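Putative lipoprotein (Pseudomonas protegens, PDB 4KT3) is an immunity protein that binds its cognate type VI secretion effector, a peptidoglycan glycoside hydrolase, and probably protects the cell that makes it by blocking the enzyme. Local coordinates at residues F83-S86 / D91-E94. Residues are numbered along the deposited sequence; the frame is centred on the assembly and turned at random.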
# COMPACT_ATOMS: atom_id res chain seq x y z
N PHE B 83 -1.63 -0.32 -5.88
CA PHE B 83 -2.05 -0.01 -7.24
C PHE B 83 -3.46 0.53 -7.27
O PHE B 83 -4.31 0.14 -6.47
CB PHE B 83 -1.99 -1.27 -8.11
CG PHE B 83 -0.63 -1.91 -8.14
CD1 PHE B 83 -0.30 -2.91 -7.23
CD2 PHE B 83 0.32 -1.51 -9.06
CE1 PHE B 83 0.97 -3.50 -7.25
CE2 PHE B 83 1.59 -2.10 -9.09
CZ PHE B 83 1.90 -3.09 -8.18
N SER B 84 -3.72 1.40 -8.25
CA SER B 84 -5.06 1.88 -8.54
C SER B 84 -5.37 1.54 -10.00
O SER B 84 -4.58 1.86 -10.89
CB SER B 84 -5.17 3.39 -8.32
OG SER B 84 -4.98 3.74 -6.94
N VAL B 85 -6.51 0.89 -10.22
CA VAL B 85 -6.96 0.52 -11.56
C VAL B 85 -8.26 1.26 -11.90
O VAL B 85 -9.23 1.18 -11.14
CB VAL B 85 -7.24 -1.00 -11.65
CG1 VAL B 85 -7.72 -1.37 -13.03
CG2 VAL B 85 -5.99 -1.81 -11.25
N SER B 86 -8.28 1.98 -13.01
CA SER B 86 -9.48 2.74 -13.37
C SER B 86 -10.61 1.84 -13.82
O SER B 86 -10.41 0.98 -14.66
CB SER B 86 -9.20 3.75 -14.47
OG SER B 86 -10.43 4.14 -15.11
N ASP B 91 -6.72 2.04 -16.83
CA ASP B 91 -5.44 2.69 -16.53
C ASP B 91 -4.98 2.23 -15.15
O ASP B 91 -5.76 2.32 -14.18
CB ASP B 91 -5.59 4.22 -16.56
CG ASP B 91 -4.26 4.96 -16.71
OD1 ASP B 91 -3.30 4.40 -17.28
OD2 ASP B 91 -4.21 6.13 -16.26
N THR B 92 -3.72 1.81 -15.06
CA THR B 92 -3.19 1.22 -13.83
C THR B 92 -1.94 1.95 -13.36
O THR B 92 -0.97 2.09 -14.11
CB THR B 92 -2.91 -0.28 -14.02
OG1 THR B 92 -4.12 -0.94 -14.36
CG2 THR B 92 -2.32 -0.92 -12.75
N TRP B 93 -1.98 2.42 -12.11
CA TRP B 93 -0.86 3.14 -11.50
C TRP B 93 -0.39 2.47 -10.22
O TRP B 93 -1.19 1.98 -9.43
CB TRP B 93 -1.29 4.57 -11.14
CG TRP B 93 -1.43 5.47 -12.32
CD1 TRP B 93 -2.47 5.51 -13.21
CD2 TRP B 93 -0.51 6.48 -12.73
NE1 TRP B 93 -2.25 6.48 -14.15
CE2 TRP B 93 -1.05 7.09 -13.88
CE3 TRP B 93 0.72 6.93 -12.24
CZ2 TRP B 93 -0.40 8.13 -14.55
CZ3 TRP B 93 1.36 7.96 -12.90
CH2 TRP B 93 0.80 8.54 -14.04
N GLU B 94 0.92 2.48 -10.01
CA GLU B 94 1.48 2.20 -8.70
C GLU B 94 1.58 3.56 -8.02
O GLU B 94 2.30 4.44 -8.50
CB GLU B 94 2.85 1.55 -8.82
CG GLU B 94 3.20 0.61 -7.67
CD GLU B 94 3.51 1.34 -6.37
OE1 GLU B 94 3.88 2.52 -6.44
OE2 GLU B 94 3.38 0.73 -5.29
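S84 and W93 form the antiparallel hydrogen-bonded pair in the middle of the three bridged pairs here: S84 N reaches W93 O at 2.9 Å, and W93 N returns to S84 O at the same length, each donor in the plane of the carbonyl it meets. Nearer the turn, S86 N meets D91 O at 2.8 Å, tilted 20° from the plane of the D91 carbonyl, while the CA-H groups of F83, V85 and T92 lean on the same carbonyl oxygens.

Side chains alternate between the two faces: those of F83, V85, T92 and E94 pack together, whereas S84 and W93 part. Closest are F83 and E94, a non-hydrogen-bonded pair: E94 CG, anti to its own backbone N (chi1 -150°), approaches F83 CE2 obliquely to 3.5 Å. The bend at chi2 then carries E94 OE1 to N96 N and S97 N, and OE2 to L82 N and the hydroxyl of Y163 of the partner protein chain, at the interface of the complex. V85 and T92 pack more loosely alongside each other, V85 CG2 standing 3.7 Å from T92 OG1, which hydrogen-bonds to G90 O. On the face of S84 and W93 the packing between the strands is looser still, because the W93 indole leads away; its NE1 instead meets D91 OD2 at 2.9 Å, from above the carboxylate plane, and R100 engages D91 OD1.

The whole contact is buried: helix 21-34 covers F83, V85 and T92, helix 125-129 touches D91 and W93, and strands 62-69 and 99-100 flank the hairpin within the antiparallel sheet.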